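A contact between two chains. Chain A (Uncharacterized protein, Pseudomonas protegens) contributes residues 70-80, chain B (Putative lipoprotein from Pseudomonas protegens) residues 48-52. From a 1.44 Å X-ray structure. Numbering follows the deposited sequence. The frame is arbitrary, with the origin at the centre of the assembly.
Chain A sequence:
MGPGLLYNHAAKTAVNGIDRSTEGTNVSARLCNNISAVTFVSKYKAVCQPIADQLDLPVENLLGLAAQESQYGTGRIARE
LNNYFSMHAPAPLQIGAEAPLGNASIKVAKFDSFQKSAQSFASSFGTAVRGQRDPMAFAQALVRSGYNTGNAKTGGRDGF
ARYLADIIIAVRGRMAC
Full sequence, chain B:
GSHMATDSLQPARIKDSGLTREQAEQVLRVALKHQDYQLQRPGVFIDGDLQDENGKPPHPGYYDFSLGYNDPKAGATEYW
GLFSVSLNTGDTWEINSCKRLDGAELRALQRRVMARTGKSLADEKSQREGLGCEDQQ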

ATOM      1  N   SER A  70      -0.784  -4.901  -3.248  1.00 10.67           N
ATOM      2  CA  SER A  70      -1.255  -5.693  -2.109  1.00 10.43           C
ATOM      3  C   SER A  70      -0.925  -5.126  -0.734  1.00  9.17           C
ATOM      4  O   SER A  70      -1.210  -5.773   0.265  1.00 10.62           O
ATOM      5  CB  SER A  70      -0.688  -7.117  -2.207  1.00 10.32           C
ATOM      6  OG  SER A  70       0.691  -7.166  -1.877  1.00 10.68           O
ATOM      7  N   GLN A  71      -0.307  -3.948  -0.703  1.00  9.72           N
ATOM      8  CA  GLN A  71       0.144  -3.342   0.549  1.00  9.52           C
ATOM      9  C   GLN A  71       1.027  -4.354   1.302  1.00 10.62           C
ATOM     10  O   GLN A  71       0.824  -4.678   2.481  1.00 10.70           O
ATOM     11  CB  GLN A  71      -1.048  -2.881   1.403  1.00 10.95           C
ATOM     12  CG  GLN A  71      -1.878  -1.755   0.748  1.00 11.03           C
ATOM     13  CD  GLN A  71      -2.697  -2.229  -0.455  1.00 11.69           C
ATOM     14  OE1 GLN A  71      -2.592  -1.681  -1.574  1.00 16.26           O
ATOM     15  NE2 GLN A  71      -3.503  -3.242  -0.236  1.00 10.42           N
ATOM     16  N   TYR A  72       2.032  -4.827   0.590  1.00  9.56           N
ATOM     17  CA  TYR A  72       2.965  -5.814   1.099  1.00  9.21           C
ATOM     18  C   TYR A  72       2.208  -6.997   1.699  1.00 11.06           C
ATOM     19  O   TYR A  72       2.516  -7.497   2.786  1.00 11.37           O
ATOM     20  CB  TYR A  72       3.938  -5.183   2.099  1.00 10.95           C
ATOM     21  CG  TYR A  72       5.054  -4.358   1.469  1.00 10.74           C
ATOM     22  CD1 TYR A  72       6.263  -4.943   1.144  1.00 11.46           C
ATOM     23  CD2 TYR A  72       4.904  -2.986   1.225  1.00 14.83           C
ATOM     24  CE1 TYR A  72       7.299  -4.205   0.589  1.00 12.26           C
ATOM     25  CE2 TYR A  72       5.948  -2.232   0.661  1.00 14.33           C
ATOM     26  CZ  TYR A  72       7.147  -2.856   0.369  1.00 14.82           C
ATOM     27  OH  TYR A  72       8.219  -2.168  -0.163  1.00 16.06           O
ATOM     28  N   GLY A  73       1.197  -7.445   0.965  1.00 11.70           N
ATOM     29  CA  GLY A  73       0.479  -8.651   1.307  1.00 11.38           C
ATOM     30  C   GLY A  73      -0.568  -8.487   2.393  1.00 10.25           C
ATOM     31  O   GLY A  73      -1.155  -9.483   2.835  1.00 14.13           O
ATOM     32  N   THR A  74      -0.822  -7.252   2.825  1.00  9.94           N
ATOM     33  CA  THR A  74      -1.778  -7.020   3.909  1.00 10.48           C
ATOM     34  C   THR A  74      -3.196  -6.679   3.457  1.00  9.75           C
ATOM     35  O   THR A  74      -4.124  -6.713   4.267  1.00 11.01           O
ATOM     36  CB  THR A  74      -1.274  -5.957   4.905  1.00 10.04           C
ATOM     37  OG1 THR A  74      -1.234  -4.652   4.299  1.00 11.21           O
ATOM     38  CG2 THR A  74       0.102  -6.332   5.431  1.00 11.05           C
ATOM     39  N   GLY A  75      -3.378  -6.351   2.177  1.00 10.04           N
ATOM     40  CA  GLY A  75      -4.702  -6.026   1.682  1.00 10.34           C
ATOM     41  C   GLY A  75      -5.604  -7.240   1.588  1.00 10.66           C
ATOM     42  O   GLY A  75      -5.123  -8.358   1.392  1.00 11.23           O
ATOM     43  N   ARG A  76      -6.911  -7.013   1.692  1.00 13.96           N
ATOM     44  CA  ARG A  76      -7.892  -8.086   1.662  1.00 15.67           C
ATOM     45  C   ARG A  76      -7.922  -8.856   0.338  1.00 13.63           C
ATOM     46  O   ARG A  76      -8.052 -10.074   0.322  1.00 16.16           O
ATOM     47  CB  ARG A  76      -9.286  -7.519   1.943  1.00 18.19           C
ATOM     48  CG  ARG A  76     -10.335  -8.582   2.151  1.00 23.24           C
ATOM     49  CD  ARG A  76     -11.731  -7.983   2.159  1.00 22.50           C
ATOM     50  NE  ARG A  76     -12.140  -7.520   0.835  1.00 27.89           N
ATOM     51  CZ  ARG A  76     -12.593  -8.310  -0.139  1.00 27.92           C
ATOM     52  NH1 ARG A  76     -12.686  -9.624   0.040  1.00 28.56           N
ATOM     53  NH2 ARG A  76     -12.946  -7.789  -1.309  1.00 32.78           N
ATOM     54  N   ILE A  77      -7.825  -8.147  -0.776  1.00 13.76           N
ATOM     55  CA  ILE A  77      -7.879  -8.804  -2.078  1.00 14.30           C
ATOM     56  C   ILE A  77      -6.733  -9.816  -2.209  1.00 12.70           C
ATOM     57  O   ILE A  77      -6.886 -10.893  -2.787  1.00 12.80           O
ATOM     58  CB  ILE A  77      -7.883  -7.733  -3.214  1.00 14.78           C
ATOM     59  CG1 ILE A  77      -9.248  -7.023  -3.222  1.00 17.94           C
ATOM     60  CG2 ILE A  77      -7.562  -8.343  -4.560  1.00 19.43           C
ATOM     61  CD1 ILE A  77      -9.237  -5.691  -3.956  1.00 20.39           C
ATOM     62  N   ALA A  78      -5.584  -9.481  -1.644  1.00 10.69           N
ATOM     63  CA  ALA A  78      -4.458 -10.400  -1.657  1.00 12.36           C
ATOM     64  C   ALA A  78      -4.685 -11.537  -0.668  1.00 11.24           C
ATOM     65  O   ALA A  78      -4.560 -12.721  -1.023  1.00 12.38           O
ATOM     66  CB  ALA A  78      -3.187  -9.661  -1.348  1.00 12.83           C
ATOM     67  N   ARG A  79      -5.007 -11.191   0.577  1.00 11.14           N
ATOM     68  CA  ARG A  79      -5.159 -12.202   1.615  1.00 13.18           C
ATOM     69  C   ARG A  79      -6.260 -13.205   1.310  1.00 12.32           C
ATOM     70  O   ARG A  79      -6.081 -14.408   1.511  1.00 16.40           O
ATOM     71  CB  ARG A  79      -5.462 -11.541   2.959  1.00 15.27           C
ATOM     72  CG  ARG A  79      -4.280 -10.850   3.565  1.00 14.31           C
ATOM     73  CD  ARG A  79      -4.605 -10.284   4.937  1.00 16.48           C
ATOM     74  NE  ARG A  79      -5.470  -9.118   4.874  1.00 18.10           N
ATOM     75  CZ  ARG A  79      -6.768  -9.100   5.162  1.00 21.00           C
ATOM     76  NH1 ARG A  79      -7.427  -7.958   5.080  1.00 20.10           N
ATOM     77  NH2 ARG A  79      -7.413 -10.198   5.524  1.00 19.12           N
ATOM     78  N   GLU A  80      -7.415 -12.697   0.891  1.00 13.14           N
ATOM     79  CA  GLU A  80      -8.609 -13.520   0.733  1.00 14.05           C
ATOM     80  C   GLU A  80      -8.762 -14.077  -0.669  1.00 14.47           C
ATOM     81  O   GLU A  80      -9.289 -15.182  -0.838  1.00 17.82           O
ATOM     82  CB  GLU A  80      -9.869 -12.715   1.090  1.00 18.18           C
ATOM     83  CG  GLU A  80      -9.963 -12.327   2.569  1.00 22.64           C
ATOM     84  CD  GLU A  80     -11.297 -11.676   2.934  1.00 24.89           C
ATOM     85  OE1 GLU A  80     -12.154 -11.491   2.037  1.00 29.15           O
ATOM     86  OE2 GLU A  80     -11.479 -11.348   4.125  1.00 33.09           O
TER
ATOM     87  N   GLY B  48      -9.153   0.401   5.251  1.00 14.32           N
ATOM     88  CA  GLY B  48      -8.446   0.147   6.496  1.00 14.98           C
ATOM     89  C   GLY B  48      -8.395  -1.322   6.879  1.00 14.61           C
ATOM     90  O   GLY B  48      -7.897  -1.661   7.952  1.00 15.50           O
ATOM     91  N   ASP B  49      -8.881  -2.204   6.007  1.00 12.96           N
ATOM     92  CA  ASP B  49      -8.849  -3.641   6.286  1.00 14.66           C
ATOM     93  C   ASP B  49      -7.515  -4.228   5.824  1.00 12.78           C
ATOM     94  O   ASP B  49      -7.440  -5.013   4.859  1.00 15.46           O
ATOM     95  CB  ASP B  49     -10.028  -4.348   5.614  1.00 16.62           C
ATOM     96  CG  ASP B  49     -10.131  -5.813   5.996  1.00 23.38           C
ATOM     97  OD1 ASP B  49      -9.460  -6.230   6.962  1.00 23.72           O
ATOM     98  OD2 ASP B  49     -10.897  -6.550   5.333  1.00 26.60           O
ATOM     99  N   LEU B  50      -6.462  -3.794   6.509  1.00 12.37           N
ATOM    100  CA  LEU B  50      -5.113  -4.266   6.267  1.00 12.89           C
ATOM    101  C   LEU B  50      -4.662  -5.014   7.519  1.00 13.33           C
ATOM    102  O   LEU B  50      -4.679  -4.458   8.622  1.00 14.22           O
ATOM    103  CB  LEU B  50      -4.190  -3.089   5.982  1.00 14.00           C
ATOM    104  CG  LEU B  50      -4.554  -2.207   4.791  1.00 14.43           C
ATOM    105  CD1 LEU B  50      -3.440  -1.197   4.530  1.00 13.68           C
ATOM    106  CD2 LEU B  50      -4.830  -3.020   3.554  1.00 17.41           C
ATOM    107  N   GLN B  51      -4.264  -6.270   7.340  1.00 13.47           N
ATOM    108  CA  GLN B  51      -4.059  -7.204   8.452  1.00 14.63           C
ATOM    109  C   GLN B  51      -2.829  -8.045   8.211  1.00 12.22           C
ATOM    110  O   GLN B  51      -2.527  -8.379   7.062  1.00 13.63           O
ATOM    111  CB  GLN B  51      -5.211  -8.224   8.532  1.00 18.92           C
ATOM    112  CG  GLN B  51      -6.595  -7.682   8.722  1.00 20.65           C
ATOM    113  CD  GLN B  51      -7.629  -8.794   8.814  1.00 21.35           C
ATOM    114  OE1 GLN B  51      -7.305  -9.921   9.169  1.00 23.75           O
ATOM    115  NE2 GLN B  51      -8.876  -8.482   8.472  1.00 29.38           N
ATOM    116  N   ASP B  52      -2.174  -8.446   9.295  1.00 13.68           N
ATOM    117  CA  ASP B  52      -1.156  -9.486   9.246  1.00 14.09           C
ATOM    118  C   ASP B  52      -1.828 -10.848   9.315  1.00 17.63           C
ATOM    119  O   ASP B  52      -3.054 -10.940   9.274  1.00 18.01           O
ATOM    120  CB  ASP B  52      -0.103  -9.334  10.355  1.00 14.61           C
ATOM    121  CG  ASP B  52      -0.629  -9.661  11.762  1.00 15.23           C
ATOM    122  OD1 ASP B  52      -1.757 -10.170  11.907  1.00 16.45           O
ATOM    123  OD2 ASP B  52       0.118  -9.409  12.732  1.00 19.24           O
TER
HETATM  124  O   HOH W   1      -1.002 -10.330   5.748  1.00 17.23           O
HETATM  125  O   HOH W   2      -7.968  -4.396   2.149  1.00 24.27           O

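In chain A, a type I' turn runs from Gln A71 to Thr A74. Thr A74 N closes it with a hydrogen bond to Gln A71 O at 3.1 Å. Gly A75 then takes the N-cap position, and a helix starts at Arg A76. The chain B stretch has no regular secondary structure; Leu B50 and Gln B51 are extended where they pass this corner.

The direct backbone link is the hydrogen bond from Gln B51 N to Thr A74 O, 3.1 Å long and nearly straight at 161°. Leu B50 CA approaches the same Thr A74 O at 3.3 Å in a CA-H...O contact. Two waters extend the backbone pairing. One donates to both Gly A73 O and Gln B51 O. The other accepts from Arg A76 N and donates to Asp B49 O, so it joins the first turn of the helix to chain B.

Arg A79 is the main side chain on the chain A side. Its NE donates to Thr A74 O at 2.8 Å within its own chain. That carbonyl therefore receives both Arg A79 NE and Gln B51 N. Arg A79 NH1 reaches Asp B49 O at 3.0 Å. It also forms a salt bridge with Asp B49 OD1 at 3.3 Å, though the hydrogen bond in that pair is weak, with an angle of 123°. Gln B51 CD lies over one face of the guanidinium, 3.6 Å from Arg A79 NH2. Gln B51 NE2 donates to Asp B49 OD1 at 2.8 Å, so this carboxylate oxygen is shared between the two chains.

Leu B50 supplies the apolar part. Its CD2 packs on Gly A75 CA at 3.5 Å, and its CB lies 3.7 Å from Thr A74 OG1. That hydroxyl donates to Gln A71 O at 2.7 Å, within the turn.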